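Local coordinates for extracellular solute-binding protein, family 1 (Bifidobacterium longum subsp. infantis ATCC 15697, PDB 3QUF) that probably captures a solute, perhaps a carbohydrate, outside the cell and hands it to an ABC transporter for uptake, at residues S36-N41 and G298-F303; D116-A121 and K363-Y368; A136-F141 and S264-L269; F279-F284 and K355-N360; G329-T334 and S344-E349. All coordinates share one frame; numbering follows the deposited sequence.

Contact 1. Residues S36-N41 and G298-F303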
# COMPACT_ATOMS: atom_id res chain seq x y z
N SER A 36 -15.46 -10.80 8.15
CA SER A 36 -14.14 -10.17 8.25
C SER A 36 -13.09 -10.72 7.26
O SER A 36 -12.89 -11.93 7.15
CB SER A 36 -13.61 -10.37 9.67
OG SER A 36 -12.30 -9.85 9.83
N TYR A 37 -12.45 -9.81 6.54
CA TYR A 37 -11.28 -10.15 5.71
C TYR A 37 -10.11 -10.59 6.60
O TYR A 37 -9.27 -11.41 6.22
CB TYR A 37 -10.88 -8.93 4.94
CG TYR A 37 -9.59 -9.03 4.18
CD1 TYR A 37 -9.54 -9.68 2.97
CD2 TYR A 37 -8.44 -8.54 4.72
CE1 TYR A 37 -8.34 -9.75 2.26
CE2 TYR A 37 -7.24 -8.60 4.04
CZ TYR A 37 -7.20 -9.22 2.83
OH TYR A 37 -5.99 -9.30 2.16
N PHE A 38 -10.06 -10.02 7.79
CA PHE A 38 -8.97 -10.25 8.74
C PHE A 38 -9.21 -11.51 9.52
O PHE A 38 -10.33 -11.81 9.95
CB PHE A 38 -8.87 -9.04 9.67
CG PHE A 38 -8.50 -7.79 8.96
CD1 PHE A 38 -7.20 -7.59 8.54
CD2 PHE A 38 -9.47 -6.85 8.57
CE1 PHE A 38 -6.87 -6.44 7.84
CE2 PHE A 38 -9.11 -5.73 7.87
CZ PHE A 38 -7.83 -5.54 7.51
N LYS A 39 -8.13 -12.26 9.73
CA LYS A 39 -8.20 -13.44 10.54
C LYS A 39 -8.31 -13.11 12.03
O LYS A 39 -8.03 -11.99 12.46
CB LYS A 39 -6.98 -14.30 10.27
CG LYS A 39 -6.99 -14.91 8.84
CD LYS A 39 -5.96 -16.02 8.68
CE LYS A 39 -6.40 -17.03 7.61
NZ LYS A 39 -6.59 -16.33 6.30
N ASP A 40 -8.69 -14.10 12.83
CA ASP A 40 -8.80 -13.89 14.26
C ASP A 40 -7.47 -13.40 14.84
O ASP A 40 -7.49 -12.62 15.78
CB ASP A 40 -9.30 -15.15 14.98
CG ASP A 40 -9.39 -14.97 16.49
OD1 ASP A 40 -10.33 -14.31 16.98
OD2 ASP A 40 -8.51 -15.51 17.15
N ASN A 41 -6.34 -13.85 14.31
CA ASN A 41 -5.05 -13.43 14.89
C ASN A 41 -4.75 -11.97 14.60
O ASN A 41 -3.87 -11.41 15.23
CB ASN A 41 -3.85 -14.31 14.52
CG ASN A 41 -3.65 -14.50 13.04
OD1 ASN A 41 -3.95 -13.66 12.22
ND2 ASN A 41 -3.05 -15.65 12.69
N GLY A 298 -0.10 1.96 1.68
CA GLY A 298 -1.52 2.03 1.39
C GLY A 298 -2.32 1.56 2.57
O GLY A 298 -1.75 1.04 3.55
N PRO A 299 -3.66 1.75 2.53
CA PRO A 299 -4.51 1.32 3.59
C PRO A 299 -4.58 -0.22 3.66
O PRO A 299 -4.66 -0.88 2.63
CB PRO A 299 -5.87 1.94 3.20
CG PRO A 299 -5.87 1.83 1.70
CD PRO A 299 -4.44 2.26 1.38
N ASP A 300 -4.59 -0.75 4.87
CA ASP A 300 -4.79 -2.20 5.08
C ASP A 300 -6.30 -2.45 5.11
O ASP A 300 -6.90 -2.70 6.17
CB ASP A 300 -4.10 -2.69 6.34
CG ASP A 300 -4.15 -4.21 6.46
OD1 ASP A 300 -4.39 -4.87 5.40
OD2 ASP A 300 -3.79 -4.74 7.54
N GLN A 301 -6.91 -2.33 3.93
CA GLN A 301 -8.35 -2.40 3.70
C GLN A 301 -9.17 -1.35 4.46
O GLN A 301 -8.65 -0.55 5.22
CB GLN A 301 -8.90 -3.81 4.00
CG GLN A 301 -7.95 -4.93 3.81
CD GLN A 301 -7.17 -4.90 2.56
OE1 GLN A 301 -7.65 -4.52 1.48
NE2 GLN A 301 -5.88 -5.25 2.70
N GLY A 302 -10.45 -1.34 4.17
CA GLY A 302 -11.40 -0.42 4.79
C GLY A 302 -12.53 -1.20 5.43
O GLY A 302 -12.79 -2.35 5.07
N PHE A 303 -13.20 -0.57 6.38
CA PHE A 303 -14.38 -1.12 7.03
C PHE A 303 -15.62 -0.40 6.58
O PHE A 303 -15.61 0.82 6.50
CB PHE A 303 -14.23 -1.00 8.55
CG PHE A 303 -13.13 -1.84 9.11
CD1 PHE A 303 -11.80 -1.45 8.96
CD2 PHE A 303 -13.40 -3.07 9.71
CE1 PHE A 303 -10.77 -2.29 9.43
CE2 PHE A 303 -12.36 -3.86 10.16
CZ PHE A 303 -11.06 -3.47 10.01
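Phe38 drives the far end of its ring into the bend at Asp300-Gln301. Its CZ lies 3.3 Å from Asp300 O, which sits at the ring edge near the ring plane. Asp300, with CG swung anti to the backbone N (chi1 -172°), brings OD2 to 3.5 Å from Phe38 CE1, ring and carboxylate nearly perpendicular. Phe38 CE2 is 3.7 Å from Phe303 CZ; these rings are almost parallel but barely overlap. Tyr37 CD2 stands over the centre of one face of the Phe38 ring, and Tyr37 CE2 lies 3.7 Å from Gln301 CG. Within the bend, Gln301 NE2 donates to Asp300 OD1 (3.1 Å), and the chain turns as an inverse gamma turn centred on Asp300. With an alanine here, the amide of Gln301 would probably lose its carboxylate mate and be freer to turn, and a gap would open beside Phe38 CE1. Ser36 OG donates to Phe38 O, Asn88 bonds both Tyr37 N and Gly302 O, and Phe333 and Phe38 form an edge-to-face pair. The contact joins the end of strand 30-36 to the interruption in strand 295-305, within the alpha/beta framework expected of a family 1 extracellular solute-binding protein.

Contact 2. Residues D116-A121 and K363-Y368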
# COMPACT_ATOMS: atom_id res chain seq x y z
N ASP A 116 -6.75 11.35 8.34
CA ASP A 116 -6.63 12.42 7.34
C ASP A 116 -7.50 12.13 6.10
O ASP A 116 -7.66 11.00 5.67
CB ASP A 116 -5.15 12.61 6.94
CG ASP A 116 -4.28 13.25 8.04
OD1 ASP A 116 -4.83 13.76 9.06
OD2 ASP A 116 -3.03 13.26 7.89
N ASP A 117 -8.08 13.20 5.55
CA ASP A 117 -9.06 13.05 4.46
C ASP A 117 -8.53 12.30 3.21
O ASP A 117 -9.29 11.62 2.52
CB ASP A 117 -9.60 14.41 4.11
CG ASP A 117 -10.60 14.93 5.14
OD1 ASP A 117 -11.02 14.17 6.05
OD2 ASP A 117 -11.00 16.11 5.01
N THR A 118 -7.24 12.41 2.91
CA THR A 118 -6.66 11.71 1.77
C THR A 118 -6.79 10.21 1.88
O THR A 118 -6.77 9.49 0.86
CB THR A 118 -5.18 12.04 1.61
OG1 THR A 118 -4.51 11.98 2.88
CG2 THR A 118 -5.01 13.47 1.05
N ASN A 119 -6.93 9.70 3.11
CA ASN A 119 -7.09 8.26 3.32
C ASN A 119 -8.45 7.69 2.88
O ASN A 119 -8.64 6.46 2.84
CB ASN A 119 -6.81 7.90 4.76
CG ASN A 119 -5.40 8.17 5.13
OD1 ASN A 119 -4.47 7.70 4.45
ND2 ASN A 119 -5.20 8.95 6.20
N PHE A 120 -9.40 8.58 2.58
CA PHE A 120 -10.74 8.12 2.19
C PHE A 120 -10.93 8.03 0.69
O PHE A 120 -11.94 7.52 0.24
CB PHE A 120 -11.82 8.97 2.84
CG PHE A 120 -11.82 8.85 4.34
CD1 PHE A 120 -12.39 7.75 4.95
CD2 PHE A 120 -11.23 9.79 5.13
CE1 PHE A 120 -12.39 7.66 6.33
CE2 PHE A 120 -11.21 9.65 6.52
CZ PHE A 120 -11.79 8.60 7.09
N ALA A 121 -9.96 8.52 -0.10
CA ALA A 121 -10.18 8.55 -1.54
C ALA A 121 -10.48 7.17 -2.12
O ALA A 121 -11.32 7.06 -3.01
CB ALA A 121 -8.93 9.13 -2.23
N LYS A 363 3.67 9.82 8.20
CA LYS A 363 2.86 10.79 8.94
C LYS A 363 2.59 12.08 8.16
O LYS A 363 1.71 12.84 8.52
CB LYS A 363 3.47 11.07 10.29
CG LYS A 363 3.34 9.84 11.23
CD LYS A 363 3.80 10.16 12.67
CE LYS A 363 2.62 10.25 13.65
NZ LYS A 363 1.77 11.47 13.39
N GLN A 364 3.34 12.32 7.10
CA GLN A 364 3.14 13.46 6.21
C GLN A 364 2.35 13.12 4.95
O GLN A 364 2.28 13.94 4.03
CB GLN A 364 4.49 14.03 5.82
CG GLN A 364 5.36 14.41 7.01
CD GLN A 364 4.68 15.37 7.94
OE1 GLN A 364 3.98 16.28 7.50
NE2 GLN A 364 4.87 15.18 9.24
N ASN A 365 1.74 11.92 4.90
CA ASN A 365 0.93 11.49 3.76
C ASN A 365 1.71 11.42 2.46
O ASN A 365 1.19 11.78 1.37
CB ASN A 365 -0.36 12.36 3.65
CG ASN A 365 -1.24 12.21 4.87
OD1 ASN A 365 -1.57 11.11 5.27
ND2 ASN A 365 -1.53 13.31 5.53
N LYS A 366 2.98 11.07 2.55
CA LYS A 366 3.79 10.87 1.36
C LYS A 366 4.03 9.36 1.11
O LYS A 366 5.16 8.94 0.94
CB LYS A 366 5.12 11.59 1.50
CG LYS A 366 4.99 13.10 1.63
CD LYS A 366 6.31 13.85 1.51
CE LYS A 366 6.66 14.17 -0.01
NZ LYS A 366 8.14 14.59 -0.37
N PHE A 367 2.96 8.59 1.12
CA PHE A 367 3.00 7.18 0.79
C PHE A 367 1.96 6.91 -0.29
O PHE A 367 0.88 7.54 -0.33
CB PHE A 367 2.76 6.30 2.02
CG PHE A 367 1.40 6.50 2.70
CD1 PHE A 367 1.25 7.45 3.69
CD2 PHE A 367 0.34 5.67 2.39
CE1 PHE A 367 0.03 7.62 4.31
CE2 PHE A 367 -0.90 5.83 3.01
CZ PHE A 367 -1.03 6.80 3.98
N TYR A 368 2.25 5.94 -1.15
CA TYR A 368 1.37 5.64 -2.27
C TYR A 368 1.61 4.22 -2.76
O TYR A 368 2.70 3.70 -2.62
CB TYR A 368 1.58 6.64 -3.42
CG TYR A 368 0.65 6.45 -4.58
CD1 TYR A 368 -0.72 6.60 -4.41
CD2 TYR A 368 1.11 6.02 -5.84
CE1 TYR A 368 -1.61 6.42 -5.44
CE2 TYR A 368 0.26 5.90 -6.89
CZ TYR A 368 -1.13 6.07 -6.68
OH TYR A 368 -2.04 5.90 -7.68
O HOH W 1 -0.97 11.85 9.52
O HOH W 2 -3.01 9.71 3.27
O HOH W 3 -2.58 9.75 7.07
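Asp116 OD2 is gripped twice, by the amide of Asn365 and by a water that also donates to Lys363 O. The direct bond, Asn365 ND2 to Asp116 OD2, is 2.8 Å and almost straight, at 176°. The carboxylate oxygen is approached on its anti side, somewhat out of plane, whereas the acceptor lies in the amide plane of Asn365. At the other end of that amide, Asn365 OD1 takes a hydrogen from a second water, which also donates to Asn119 OD1 and accepts from Thr118 OG1; with both ends engaged, the amide flip is fixed. A third water accepts from Asn119 ND2, but its approach to Asn365 OD1 is suspiciously short and its position less certain. Asn119 OD1 also lies 3.6 Å from Phe367 CZ, at the ring edge. The Phe367 side chain leaves its strand with CG between the backbone N and the carbonyl carbon (chi1 61°), which sends the ring toward the 116-121 segment. Asn119 N is in turn bonded to Asp116 O, keeping the two residues together in one turn. The charge on Asp116 is probably moderated by its amide and water donors. Asn365, with positive phi, is the C-prime residue of the Schellman motif that closes helix 355-362. The contact therefore ties the loop between helix 94-100 and strand 124-125 to the short connection from that helix into strand 367-368, which runs parallel beside strand 295-305.

Contact 3. Residues A136-F141 and S264-L269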
# COMPACT_ATOMS: atom_id res chain seq x y z
N ALA A 136 -2.37 0.96 7.95
CA ALA A 136 -1.65 1.03 6.69
C ALA A 136 -0.37 0.23 6.80
O ALA A 136 0.15 -0.02 7.88
CB ALA A 136 -1.32 2.48 6.34
N TRP A 137 0.12 -0.15 5.65
CA TRP A 137 1.45 -0.70 5.52
C TRP A 137 2.33 0.30 4.78
O TRP A 137 1.82 1.17 4.06
CB TRP A 137 1.37 -1.99 4.71
CG TRP A 137 0.92 -1.80 3.28
CD1 TRP A 137 -0.37 -1.80 2.80
CD2 TRP A 137 1.76 -1.56 2.14
NE1 TRP A 137 -0.39 -1.53 1.46
CE2 TRP A 137 0.91 -1.42 1.02
CE3 TRP A 137 3.13 -1.47 1.96
CZ2 TRP A 137 1.40 -1.15 -0.25
CZ3 TRP A 137 3.63 -1.21 0.68
CH2 TRP A 137 2.76 -1.05 -0.40
N VAL A 138 3.64 0.12 4.92
CA VAL A 138 4.62 0.93 4.21
C VAL A 138 5.77 0.11 3.69
O VAL A 138 6.04 -1.02 4.15
CB VAL A 138 5.15 2.05 5.09
CG1 VAL A 138 4.03 3.01 5.48
CG2 VAL A 138 5.89 1.48 6.30
N GLY A 139 6.44 0.64 2.68
CA GLY A 139 7.64 0.05 2.13
C GLY A 139 8.61 1.16 1.72
O GLY A 139 8.20 2.28 1.40
N ALA A 140 9.89 0.82 1.67
CA ALA A 140 10.93 1.83 1.41
C ALA A 140 12.23 1.16 1.01
O ALA A 140 12.25 -0.06 0.81
CB ALA A 140 11.11 2.73 2.67
N PHE A 141 13.30 1.93 0.84
CA PHE A 141 14.59 1.40 0.47
C PHE A 141 15.41 1.08 1.73
O PHE A 141 15.57 1.93 2.63
CB PHE A 141 15.39 2.37 -0.39
CG PHE A 141 15.24 2.20 -1.91
CD1 PHE A 141 14.78 1.04 -2.51
CD2 PHE A 141 15.67 3.25 -2.74
CE1 PHE A 141 14.73 0.93 -3.89
CE2 PHE A 141 15.67 3.11 -4.10
CZ PHE A 141 15.19 1.97 -4.68
N SER A 264 12.11 -2.99 0.73
CA SER A 264 11.47 -3.86 1.70
C SER A 264 10.56 -3.07 2.62
O SER A 264 10.10 -1.98 2.27
CB SER A 264 12.51 -4.65 2.49
OG SER A 264 11.88 -5.70 3.24
N GLY A 265 10.20 -3.66 3.74
CA GLY A 265 9.29 -3.02 4.67
C GLY A 265 9.46 -3.63 6.04
O GLY A 265 10.35 -4.43 6.28
N PRO A 266 8.60 -3.22 6.98
CA PRO A 266 8.81 -3.55 8.39
C PRO A 266 8.86 -5.06 8.66
O PRO A 266 9.50 -5.53 9.63
CB PRO A 266 7.60 -2.91 9.06
CG PRO A 266 7.31 -1.72 8.21
CD PRO A 266 7.59 -2.17 6.80
N TRP A 267 8.14 -5.80 7.81
CA TRP A 267 8.12 -7.28 7.86
C TRP A 267 9.52 -7.93 7.82
O TRP A 267 9.73 -9.03 8.39
CB TRP A 267 7.19 -7.83 6.75
CG TRP A 267 7.52 -7.34 5.33
CD1 TRP A 267 8.38 -7.91 4.44
CD2 TRP A 267 6.98 -6.19 4.68
NE1 TRP A 267 8.42 -7.18 3.27
CE2 TRP A 267 7.57 -6.11 3.40
CE3 TRP A 267 6.06 -5.20 5.06
CZ2 TRP A 267 7.26 -5.10 2.50
CZ3 TRP A 267 5.76 -4.19 4.16
CH2 TRP A 267 6.37 -4.15 2.90
N ASP A 268 10.49 -7.30 7.16
CA ASP A 268 11.86 -7.81 7.09
C ASP A 268 12.80 -7.35 8.20
O ASP A 268 13.96 -7.71 8.21
CB ASP A 268 12.49 -7.45 5.75
CG ASP A 268 12.02 -8.35 4.61
OD1 ASP A 268 11.50 -9.45 4.89
OD2 ASP A 268 12.23 -7.97 3.44
N LEU A 269 12.32 -6.52 9.12
CA LEU A 269 13.24 -5.95 10.12
C LEU A 269 13.88 -7.00 11.00
O LEU A 269 15.05 -6.90 11.31
CB LEU A 269 12.53 -4.95 11.01
CG LEU A 269 12.54 -3.55 10.45
CD1 LEU A 269 11.53 -2.73 11.25
CD2 LEU A 269 13.97 -2.98 10.54
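The Trp267 indole lies with one face against Gly265 CA, 3.5 Å above its plane and displaced toward the rim, and presents its edge to Trp137, whose CE3 is 4.3 Å from Trp267 CH2. Trp267 CH2 comes obliquely to the Trp137 ring; separately, Trp137 and Trp369 form an edge-to-face pair. The six-membered part of Trp267 also reaches obliquely over the backbone of the facing strand, bringing CZ3 to 3.2 Å from Val138 O. A first torsion of 54°, which sets CG between the backbone N and the carbonyl carbon, folds the indole back over Gly265. Gly265 leaves room here: a beta carbon would run into Trp267 CH2 and Val138 O. Pro266 adds an apolar touch beside it, its CG 4.0 Å from Val138 CG2, and the two side chains cross at about a right angle.

The strands are joined at Ala140 and Ser264, an antiparallel hydrogen-bonded pair: Ala140 N donates to Ser264 O and Ser264 N to Ala140 O, each at 2.9 Å. Here strand 259-264 ends against strand 135-144, and a 3-10 turn at 266-268 leads into helix 269-274. Asp268 OD1, in that turn, forms a salt bridge with Lys251. The chemistry is uneven: the paired end has its backbone polar groups matched, whereas Val138 O is buried with no hydrogen-bond partner, beside Pro266 CD and Trp267 CZ3. That carbonyl probably pays a desolvation cost, eased at most by weakly polar C-H neighbours.

Contact 4. Residues F279-F284 and K355-N360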
# COMPACT_ATOMS: atom_id res chain seq x y z
N PHE A 279 22.57 -1.58 8.26
CA PHE A 279 21.60 -1.08 7.25
C PHE A 279 20.89 0.21 7.67
O PHE A 279 20.67 0.45 8.85
CB PHE A 279 20.56 -2.17 6.93
CG PHE A 279 19.53 -2.40 8.03
CD1 PHE A 279 19.80 -3.26 9.08
CD2 PHE A 279 18.31 -1.75 8.01
CE1 PHE A 279 18.85 -3.46 10.09
CE2 PHE A 279 17.36 -1.95 9.00
CZ PHE A 279 17.64 -2.81 10.05
N GLY A 280 20.52 1.03 6.69
CA GLY A 280 19.67 2.18 6.93
C GLY A 280 18.41 2.06 6.10
O GLY A 280 18.29 1.15 5.29
N VAL A 281 17.45 2.96 6.33
CA VAL A 281 16.19 2.94 5.61
C VAL A 281 15.88 4.33 5.09
O VAL A 281 15.76 5.27 5.89
CB VAL A 281 15.00 2.49 6.50
CG1 VAL A 281 13.73 2.41 5.68
CG2 VAL A 281 15.32 1.11 7.13
N ALA A 282 15.67 4.44 3.77
CA ALA A 282 15.48 5.73 3.13
C ALA A 282 14.21 5.70 2.31
O ALA A 282 13.81 4.63 1.84
CB ALA A 282 16.66 6.02 2.21
N PRO A 283 13.54 6.86 2.14
CA PRO A 283 12.48 6.89 1.15
C PRO A 283 13.05 6.69 -0.26
O PRO A 283 14.28 6.72 -0.46
CB PRO A 283 11.93 8.32 1.29
CG PRO A 283 13.11 9.12 1.69
CD PRO A 283 13.94 8.21 2.58
N PHE A 284 12.18 6.48 -1.23
CA PHE A 284 12.65 6.35 -2.59
C PHE A 284 13.18 7.69 -3.09
O PHE A 284 12.67 8.75 -2.70
CB PHE A 284 11.56 5.85 -3.51
CG PHE A 284 11.10 4.48 -3.17
CD1 PHE A 284 11.82 3.36 -3.55
CD2 PHE A 284 9.98 4.31 -2.39
CE1 PHE A 284 11.42 2.09 -3.16
CE2 PHE A 284 9.57 3.04 -1.99
CZ PHE A 284 10.29 1.93 -2.40
N LYS A 355 12.37 5.51 11.88
CA LYS A 355 11.83 6.77 12.40
C LYS A 355 11.65 7.81 11.32
O LYS A 355 10.58 8.40 11.25
CB LYS A 355 12.71 7.35 13.49
CG LYS A 355 12.09 8.61 14.12
CD LYS A 355 12.99 9.16 15.22
CE LYS A 355 12.36 10.39 15.89
NZ LYS A 355 10.96 10.12 16.30
N ASP A 356 12.66 8.02 10.48
CA ASP A 356 12.59 8.98 9.33
C ASP A 356 11.43 8.65 8.41
O ASP A 356 10.57 9.51 8.13
CB ASP A 356 13.92 9.02 8.55
CG ASP A 356 13.93 10.03 7.33
OD1 ASP A 356 13.42 11.18 7.44
OD2 ASP A 356 14.48 9.67 6.25
N VAL A 357 11.37 7.42 7.94
CA VAL A 357 10.33 7.06 6.99
C VAL A 357 8.93 7.21 7.60
O VAL A 357 8.01 7.69 6.95
CB VAL A 357 10.58 5.70 6.28
CG1 VAL A 357 11.81 5.81 5.39
CG2 VAL A 357 10.73 4.57 7.22
N VAL A 358 8.77 6.86 8.87
CA VAL A 358 7.48 7.02 9.51
C VAL A 358 7.15 8.47 9.80
O VAL A 358 6.07 8.96 9.42
CB VAL A 358 7.37 6.16 10.75
CG1 VAL A 358 6.08 6.45 11.54
CG2 VAL A 358 7.41 4.67 10.30
N ASP A 359 8.05 9.18 10.49
CA ASP A 359 7.73 10.55 10.88
C ASP A 359 7.68 11.55 9.73
O ASP A 359 6.86 12.46 9.76
CB ASP A 359 8.72 11.07 11.90
CG ASP A 359 8.55 10.44 13.28
OD1 ASP A 359 7.63 9.61 13.50
OD2 ASP A 359 9.39 10.79 14.12
N ASN A 360 8.56 11.40 8.75
CA ASN A 360 8.71 12.41 7.73
C ASN A 360 8.02 12.09 6.40
O ASN A 360 7.93 12.95 5.53
CB ASN A 360 10.18 12.74 7.54
CG ASN A 360 10.79 13.29 8.81
OD1 ASN A 360 10.16 14.10 9.51
ND2 ASN A 360 11.98 12.80 9.16
O HOH W 4 13.72 5.64 8.32
O HOH W 5 16.32 7.61 6.06
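Helix 355-362 packs over the end of strand 279-282, an outer neighbour of strand 135-144 in the mixed sheet, and Val357 is its main point of contact. Val357 CG1 lies 3.9 Å from Val281 CG1 and 3.8 Å from Pro283 N, bridging the strand residue and the proline that follows it. The two valine side chains cross at about a right angle; the Val357 branch that touches both is the one anti to its carbonyl carbon (chi1 -66°). This is helix-on-sheet packing of an alpha/beta domain, with the strand paired to strand 135-144 through backbone bonds to Tyr143 and Phe141.

Polar contact runs through water. One water donates to Val281 O and accepts from Val357 N, 3.0 Å away, using an amide of the first turn of the helix. A second water is 2.8 Å from Asp356 OD2; its very short approach to Val281 O makes that link doubtful. The other carboxylate oxygen, Asp356 OD1, receives Asn360 ND2 at 2.8 Å on its anti lone pair, one turn along the helix. A leucine in place of Asp356 would probably leave Asn360 ND2 without its acceptor and remove the carboxylate that holds the second water. Nearby, Pro283 and Asp356 both rest against Tyr361.

Contact 5. Residues G329-T334 and S344-E349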
# COMPACT_ATOMS: atom_id res chain seq x y z
N GLY A 329 -8.85 0.32 20.45
CA GLY A 329 -9.05 -0.46 19.22
C GLY A 329 -7.86 -0.44 18.30
O GLY A 329 -7.46 -1.46 17.75
N LEU A 330 -7.32 0.76 18.11
CA LEU A 330 -6.18 0.95 17.19
C LEU A 330 -4.94 0.23 17.69
O LEU A 330 -4.21 -0.38 16.88
CB LEU A 330 -5.88 2.45 17.01
CG LEU A 330 -6.94 3.24 16.25
CD1 LEU A 330 -6.80 4.74 16.55
CD2 LEU A 330 -6.80 2.97 14.73
N GLU A 331 -4.68 0.31 18.97
CA GLU A 331 -3.50 -0.37 19.53
C GLU A 331 -3.63 -1.88 19.33
O GLU A 331 -2.68 -2.53 18.90
CB GLU A 331 -3.31 -0.04 21.01
CG GLU A 331 -2.13 -0.81 21.62
CD GLU A 331 -1.61 -0.20 22.90
OE1 GLU A 331 -2.38 0.52 23.58
OE2 GLU A 331 -0.39 -0.42 23.20
N ALA A 332 -4.82 -2.41 19.63
CA ALA A 332 -5.06 -3.84 19.48
C ALA A 332 -4.92 -4.30 18.03
O ALA A 332 -4.27 -5.30 17.78
CB ALA A 332 -6.43 -4.22 20.02
N PHE A 333 -5.47 -3.55 17.11
CA PHE A 333 -5.46 -3.95 15.71
C PHE A 333 -4.06 -3.82 15.09
O PHE A 333 -3.57 -4.76 14.48
CB PHE A 333 -6.44 -3.10 14.95
CG PHE A 333 -6.69 -3.55 13.52
CD1 PHE A 333 -6.66 -4.89 13.15
CD2 PHE A 333 -7.02 -2.62 12.56
CE1 PHE A 333 -6.91 -5.27 11.84
CE2 PHE A 333 -7.26 -3.00 11.25
CZ PHE A 333 -7.22 -4.31 10.89
N THR A 334 -3.42 -2.67 15.29
CA THR A 334 -2.12 -2.44 14.66
C THR A 334 -1.05 -3.37 15.24
O THR A 334 -0.19 -3.86 14.50
CB THR A 334 -1.65 -0.98 14.79
OG1 THR A 334 -1.63 -0.61 16.18
CG2 THR A 334 -2.57 -0.06 13.95
N SER A 344 -4.94 9.77 14.36
CA SER A 344 -4.20 10.50 15.40
C SER A 344 -4.59 10.09 16.82
O SER A 344 -3.94 10.51 17.78
CB SER A 344 -4.42 12.00 15.22
OG SER A 344 -5.78 12.33 15.40
N LYS A 345 -5.58 9.22 16.97
CA LYS A 345 -5.94 8.73 18.29
C LYS A 345 -4.96 7.72 18.83
O LYS A 345 -4.94 7.48 20.04
CB LYS A 345 -7.33 8.13 18.27
CG LYS A 345 -8.41 9.11 17.84
CD LYS A 345 -9.73 8.46 17.94
CE LYS A 345 -10.82 9.31 17.34
NZ LYS A 345 -12.14 8.70 17.62
N TYR A 346 -4.10 7.16 17.98
CA TYR A 346 -3.06 6.27 18.45
C TYR A 346 -1.92 6.24 17.49
O TYR A 346 -2.12 6.09 16.32
CB TYR A 346 -3.60 4.84 18.59
CG TYR A 346 -2.53 3.84 18.93
CD1 TYR A 346 -2.04 3.72 20.21
CD2 TYR A 346 -1.99 3.04 17.95
CE1 TYR A 346 -1.02 2.83 20.51
CE2 TYR A 346 -0.98 2.12 18.25
CZ TYR A 346 -0.51 2.02 19.53
OH TYR A 346 0.52 1.13 19.83
N ASN A 347 -0.69 6.31 17.99
CA ASN A 347 0.43 5.93 17.14
C ASN A 347 1.51 5.25 17.93
O ASN A 347 1.84 5.64 19.04
CB ASN A 347 0.98 7.10 16.32
CG ASN A 347 0.94 8.41 17.07
OD1 ASN A 347 0.99 8.44 18.29
ND2 ASN A 347 0.82 9.51 16.33
N ALA A 348 2.02 4.16 17.39
CA ALA A 348 3.11 3.45 18.07
C ALA A 348 4.42 4.17 17.79
O ALA A 348 4.58 4.84 16.79
CB ALA A 348 3.19 2.01 17.59
N GLU A 349 5.37 4.00 18.70
CA GLU A 349 6.72 4.46 18.49
C GLU A 349 7.39 3.61 17.43
O GLU A 349 7.45 2.41 17.57
CB GLU A 349 7.47 4.37 19.82
CG GLU A 349 7.23 5.57 20.65
CD GLU A 349 7.72 6.81 19.94
OE1 GLU A 349 6.97 7.43 19.14
OE2 GLU A 349 8.88 7.18 20.16
O HOH W 6 0.80 -1.05 17.34
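The loop 344-349 runs past helix 327-337 without regular structure, coming nearest where the CA atoms of Leu330 and Tyr346 lie 6.3 Å apart. Tyr346 carries most of the contact, laying one face of its ring along the helix. Glu331 CB stands over that face, 3.9 Å from the ring centroid and 20° off the normal, in a CH-pi contact, with Glu331 CA closer to the rim. The ring reaches this position because Tyr346 CG is anti to the backbone N (chi1 173°). At its base, Tyr346 CB packs against Leu330 CB at 3.7 Å, the two side chains sliding past each other in opposite directions. Leu330 CD1 then touches Lys345 CB at 3.8 Å; beyond CG the lysine chain runs extended, and NZ hydrogen-bonds to Asn325 O.

An aromatic residue from a loop lies here across one flank of a helix whose other flank, through Ala332 and Phe333, faces helix 40-53. A short connection leads from the helix to strand 340-341, and the loop follows that strand on the way to helix 355-362. Thr334 OG1 sits obliquely against the ring, 3.5 Å from Tyr346 CE2. The hydroxyl donates to Leu330 O at 2.7 Å, and Leu330 O also accepts from Thr334 N on the opposite face of its carbonyl plane. A water donates to Thr334 OG1 and makes a weak link to Tyr346 OH.

In the fold
Contacts 3 and 4 are buried, contacts 1 and 5 partly so, and contact 2 lies at the surface. Contacts 1 to 4 all reach the mixed sheet: strand 135-144 pairs with strand 295-305 of contact 1 and strand 279-282 of contact 4, while strand 367-368 of contact 2 flanks 295-305. Their chemistry follows their place. Direct backbone pairing between segments occurs in contact 3, aromatic and aliphatic packing dominates contacts 1 and 5, and water mediates much of contact 2 and the polar side of contact 4. Contacts 1 and 5 meet through Phe333, and helix 355-362 carries contact 4 and leads directly into the 363-368 segment of contact 2.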